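Local atomic coordinates of 4-oxalocrotonate decarboxylase NahK (Pseudomonas putida, PDB entry 5D2K), a protein that catalyses the metal-assisted decarboxylation of 4-oxalocrotonate to 2-oxopent-4-enoate, a step of naphthalene degradation. Residues Y48-K58 with I87-F95. The protein carries 1 engineered substitution. Sequence-based numbering, arbitrary orientation.
Sequences YDVQWEIRRRK and IYGFLADYF. With EDO (1,2-ethanediol), chain H; EDO (1,2-ethanediol), chain E.
Tyr48 and Tyr88 form an offset stack, centroids 4.5 Å apart and planes at 27°, with Tyr48 CE1 over the centre of the Tyr88 ring. With CG placed between backbone N and carbonyl carbon (chi1 69°), the Tyr88 ring swings round to lie beside the helix, which runs nearly parallel to the strand. The face of Phe90 receives Arg55 CB in a CH-pi contact (3.9 Å to the centroid), while Ile54 CG2 and Lys58 CD meet its edge.

Hydrogen bonds reinforce this packing. Trp52 NE1 points within its own ring plane at Tyr88 OH (3.0 Å), and Tyr88 N donates to Tyr48 OH (3.2 Å). Gln51, extended beyond CG, brings NE2 onto a lone pair of Tyr88 O (3.0 Å); NE2 also reaches Val164 O. Replacing Tyr88 with an alanine would probably strip Tyr48 of its stacking partner and leave the Trp52 indole N-H without its acceptor.

Lys58 NZ binds Tyr94 OH (2.8 Å) of the 3-10 turn after the strand and salt-bridges Glu23 and Glu26 of helix 12-27, Glu26 also bonding Tyr94. Stacking plus bonds of defined direction thus hold helix 44-60 in register with strand 87-92, whose Ile87 lies near bound 2-oxoadipate.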
loop_
_atom_site.group_PDB
_atom_site.type_symbol
_atom_site.label_atom_id
_atom_site.label_comp_id
_atom_site.label_asym_id
_atom_site.label_seq_id
_atom_site.Cartn_x
_atom_site.Cartn_y
_atom_site.Cartn_z
ATOM N N TYR A 48 9.307 -11.748 -2.323
ATOM C CA TYR A 48 8.415 -11.791 -1.172
ATOM C C TYR A 48 9.144 -12.354 0.057
ATOM O O TYR A 48 8.854 -11.939 1.179
ATOM C CB TYR A 48 7.139 -12.588 -1.480
ATOM C CG TYR A 48 6.065 -11.742 -2.157
ATOM C CD1 TYR A 48 5.406 -10.720 -1.461
ATOM C CD2 TYR A 48 5.725 -11.943 -3.491
ATOM C CE1 TYR A 48 4.426 -9.937 -2.079
ATOM C CE2 TYR A 48 4.744 -11.168 -4.115
ATOM C CZ TYR A 48 4.102 -10.168 -3.401
ATOM O OH TYR A 48 3.141 -9.385 -4.010
ATOM N N ASP A 49 10.109 -13.258 -0.150
ATOM C CA ASP A 49 10.952 -13.723 0.956
ATOM C C ASP A 49 11.660 -12.532 1.598
ATOM O O ASP A 49 11.717 -12.408 2.827
ATOM C CB ASP A 49 12.019 -14.734 0.486
ATOM C CG ASP A 49 11.459 -16.125 0.219
ATOM O OD1 ASP A 49 10.289 -16.411 0.546
ATOM O OD2 ASP A 49 12.226 -16.959 -0.318
ATOM N N VAL A 50 12.208 -11.660 0.754
ATOM C CA VAL A 50 12.890 -10.480 1.256
ATOM C C VAL A 50 11.906 -9.562 1.995
ATOM O O VAL A 50 12.206 -9.100 3.094
ATOM C CB VAL A 50 13.601 -9.720 0.119
ATOM C CG1 VAL A 50 14.128 -8.367 0.596
ATOM C CG2 VAL A 50 14.740 -10.565 -0.447
ATOM N N GLN A 51 10.737 -9.318 1.406
ATOM C CA GLN A 51 9.736 -8.471 2.048
ATOM C C GLN A 51 9.318 -8.997 3.420
ATOM O O GLN A 51 9.236 -8.231 4.394
ATOM C CB GLN A 51 8.488 -8.330 1.170
ATOM C CG GLN A 51 7.495 -7.312 1.753
ATOM C CD GLN A 51 6.146 -7.341 1.069
ATOM O OE1 GLN A 51 5.145 -7.751 1.665
ATOM N NE2 GLN A 51 6.100 -6.878 -0.177
ATOM N N TRP A 52 9.047 -10.302 3.508
ATOM C CA TRP A 52 8.616 -10.863 4.779
ATOM C C TRP A 52 9.761 -10.882 5.799
ATOM O O TRP A 52 9.522 -10.845 7.006
ATOM C CB TRP A 52 8.032 -12.273 4.593
ATOM C CG TRP A 52 6.622 -12.291 4.050
ATOM C CD1 TRP A 52 6.254 -12.216 2.744
ATOM C CD2 TRP A 52 5.401 -12.409 4.807
ATOM N NE1 TRP A 52 4.881 -12.280 2.629
ATOM C CE2 TRP A 52 4.335 -12.392 3.883
ATOM C CE3 TRP A 52 5.111 -12.516 6.175
ATOM C CZ2 TRP A 52 2.995 -12.487 4.279
ATOM C CZ3 TRP A 52 3.776 -12.614 6.570
ATOM C CH2 TRP A 52 2.738 -12.593 5.621
ATOM N N GLU A 53 11.006 -10.910 5.324
ATOM C CA GLU A 53 12.131 -10.797 6.241
ATOM C C GLU A 53 12.238 -9.369 6.777
ATOM O O GLU A 53 12.564 -9.176 7.943
ATOM C CB GLU A 53 13.438 -11.235 5.571
ATOM C CG GLU A 53 14.709 -10.980 6.381
ATOM C CD GLU A 53 14.775 -11.634 7.751
ATOM O OE1 GLU A 53 13.977 -12.552 8.069
ATOM O OE2 GLU A 53 15.672 -11.215 8.525
ATOM N N ILE A 54 11.945 -8.370 5.948
ATOM C CA ILE A 54 11.908 -6.995 6.445
ATOM C C ILE A 54 10.810 -6.870 7.499
ATOM O O ILE A 54 11.018 -6.264 8.557
ATOM C CB ILE A 54 11.684 -5.981 5.305
ATOM C CG1 ILE A 54 12.883 -5.998 4.340
ATOM C CG2 ILE A 54 11.502 -4.586 5.864
ATOM C CD1 ILE A 54 12.719 -5.062 3.142
ATOM N N ARG A 55 9.642 -7.454 7.221
ATOM C CA ARG A 55 8.581 -7.496 8.230
ATOM C C ARG A 55 9.074 -8.105 9.550
ATOM O O ARG A 55 8.795 -7.560 10.626
ATOM C CB ARG A 55 7.358 -8.278 7.716
ATOM C CG ARG A 55 6.201 -8.286 8.709
ATOM C CD ARG A 55 5.001 -9.085 8.215
ATOM N NE ARG A 55 4.044 -9.279 9.307
ATOM C CZ ARG A 55 2.732 -9.416 9.135
ATOM N NH1 ARG A 55 2.215 -9.389 7.918
ATOM N NH2 ARG A 55 1.941 -9.579 10.189
ATOM N N ARG A 56 9.813 -9.218 9.466
ATOM C CA ARG A 56 10.350 -9.862 10.654
ATOM C C ARG A 56 11.333 -8.949 11.409
ATOM O O ARG A 56 11.294 -8.873 12.639
ATOM C CB ARG A 56 11.036 -11.188 10.299
ATOM C CG ARG A 56 11.351 -12.031 11.537
ATOM C CD ARG A 56 12.536 -12.975 11.301
ATOM N NE ARG A 56 13.741 -12.227 10.950
ATOM C CZ ARG A 56 14.510 -11.582 11.823
ATOM N NH1 ARG A 56 14.214 -11.589 13.120
ATOM N NH2 ARG A 56 15.573 -10.917 11.398
ATOM N N ARG A 57 12.194 -8.250 10.677
ATOM C CA ARG A 57 13.119 -7.312 11.305
ATOM C C ARG A 57 12.353 -6.256 12.107
ATOM O O ARG A 57 12.731 -5.911 13.230
ATOM C CB ARG A 57 14.004 -6.639 10.249
ATOM C CG ARG A 57 14.973 -7.599 9.545
ATOM C CD ARG A 57 15.756 -6.888 8.425
ATOM N NE ARG A 57 16.634 -5.828 8.921
ATOM C CZ ARG A 57 17.846 -6.038 9.436
ATOM N NH1 ARG A 57 18.343 -7.271 9.515
ATOM N NH2 ARG A 57 18.568 -5.012 9.869
ATOM N N LYS A 58 11.265 -5.754 11.531
ATOM C CA LYS A 58 10.506 -4.714 12.203
ATOM C C LYS A 58 9.782 -5.276 13.422
ATOM O O LYS A 58 9.771 -4.641 14.477
ATOM C CB LYS A 58 9.512 -4.052 11.233
ATOM C CG LYS A 58 10.215 -3.252 10.143
ATOM C CD LYS A 58 9.250 -2.307 9.427
ATOM C CE LYS A 58 9.929 -1.568 8.286
ATOM N NZ LYS A 58 11.143 -0.789 8.737
ATOM N N ILE A 87 0.401 -6.390 -6.486
ATOM C CA ILE A 87 1.333 -6.812 -5.449
ATOM C C ILE A 87 0.780 -6.418 -4.090
ATOM O O ILE A 87 -0.172 -5.629 -4.004
ATOM C CB ILE A 87 2.717 -6.168 -5.656
ATOM C CG1 ILE A 87 2.604 -4.642 -5.604
ATOM C CG2 ILE A 87 3.313 -6.614 -6.997
ATOM C CD1 ILE A 87 3.954 -3.919 -5.785
ATOM N N TYR A 88 1.359 -6.962 -3.025
ATOM C CA TYR A 88 0.983 -6.521 -1.694
ATOM C C TYR A 88 2.237 -6.171 -0.884
ATOM O O TYR A 88 3.352 -6.520 -1.267
ATOM C CB TYR A 88 0.137 -7.577 -0.961
ATOM C CG TYR A 88 0.865 -8.852 -0.559
ATOM C CD1 TYR A 88 1.657 -8.902 0.585
ATOM C CD2 TYR A 88 0.748 -10.009 -1.328
ATOM C CE1 TYR A 88 2.311 -10.076 0.948
ATOM C CE2 TYR A 88 1.386 -11.180 -0.975
ATOM C CZ TYR A 88 2.175 -11.211 0.161
ATOM O OH TYR A 88 2.826 -12.378 0.514
ATOM N N GLY A 89 2.026 -5.464 0.218
ATOM C CA GLY A 89 3.070 -5.193 1.194
ATOM C C GLY A 89 2.422 -5.019 2.554
ATOM O O GLY A 89 1.197 -5.120 2.681
ATOM N N PHE A 90 3.230 -4.776 3.581
ATOM C CA PHE A 90 2.703 -4.628 4.938
ATOM C C PHE A 90 2.821 -3.194 5.449
ATOM O O PHE A 90 3.601 -2.395 4.917
ATOM C CB PHE A 90 3.433 -5.580 5.903
ATOM C CG PHE A 90 4.879 -5.214 6.129
ATOM C CD1 PHE A 90 5.234 -4.286 7.103
ATOM C CD2 PHE A 90 5.877 -5.772 5.345
ATOM C CE1 PHE A 90 6.564 -3.928 7.294
ATOM C CE2 PHE A 90 7.199 -5.428 5.530
ATOM C CZ PHE A 90 7.548 -4.498 6.507
ATOM N N LEU A 91 2.052 -2.884 6.491
ATOM C CA LEU A 91 2.055 -1.557 7.112
ATOM C C LEU A 91 2.516 -1.639 8.569
ATOM O O LEU A 91 1.905 -2.344 9.389
ATOM C CB LEU A 91 0.655 -0.933 7.034
ATOM C CG LEU A 91 0.058 -0.848 5.629
ATOM C CD1 LEU A 91 -1.402 -0.411 5.719
ATOM C CD2 LEU A 91 0.840 0.135 4.768
ATOM N N ALA A 92 3.603 -0.944 8.893
ATOM C CA ALA A 92 4.078 -0.873 10.273
ATOM C C ALA A 92 3.403 0.263 11.037
ATOM O O ALA A 92 2.960 1.262 10.434
ATOM C CB ALA A 92 5.591 -0.701 10.304
ATOM N N ASP A 93 3.339 0.139 12.361
ATOM C CA ASP A 93 2.586 1.122 13.133
ATOM C C ASP A 93 3.096 2.563 12.959
ATOM O O ASP A 93 2.281 3.482 12.850
ATOM C CB ASP A 93 2.513 0.735 14.631
ATOM C CG ASP A 93 3.852 0.360 15.266
ATOM O OD1 ASP A 93 4.951 0.649 14.743
ATOM O OD2 ASP A 93 3.768 -0.216 16.377
ATOM N N TYR A 94 4.410 2.773 12.885
ATOM C CA TYR A 94 4.924 4.145 12.782
ATOM C C TYR A 94 4.661 4.761 11.400
ATOM O O TYR A 94 4.927 5.952 11.194
ATOM C CB TYR A 94 6.423 4.207 13.117
ATOM C CG TYR A 94 7.313 3.486 12.124
ATOM C CD1 TYR A 94 7.824 4.146 11.018
ATOM C CD2 TYR A 94 7.648 2.156 12.308
ATOM C CE1 TYR A 94 8.642 3.484 10.104
ATOM C CE2 TYR A 94 8.457 1.485 11.401
ATOM C CZ TYR A 94 8.951 2.163 10.300
ATOM O OH TYR A 94 9.771 1.515 9.393
ATOM N N PHE A 95 4.133 3.966 10.459
ATOM C CA PHE A 95 3.667 4.516 9.171
ATOM C C PHE A 95 2.453 5.420 9.357
ATOM O O PHE A 95 2.161 6.255 8.492
ATOM C CB PHE A 95 3.252 3.415 8.172
ATOM C CG PHE A 95 4.375 2.547 7.634
ATOM C CD1 PHE A 95 5.690 2.649 8.084
ATOM C CD2 PHE A 95 4.082 1.617 6.638
ATOM C CE1 PHE A 95 6.688 1.824 7.549
ATOM C CE2 PHE A 95 5.071 0.784 6.112
ATOM C CZ PHE A 95 6.370 0.888 6.566
HETATM C C1 EDO H . 3.150 -14.346 -2.707
HETATM O O1 EDO H . 2.385 -14.327 -1.482
HETATM C C2 EDO H . 2.309 -13.868 -3.889
HETATM O O2 EDO H . 2.923 -14.284 -5.124
HETATM C C1 EDO E . -1.578 -8.687 9.305
HETATM O O1 EDO E . -0.867 -9.099 10.478
HETATM C C2 EDO E . -1.707 -9.878 8.369
HETATM O O2 EDO E . -0.442 -10.172 7.764
#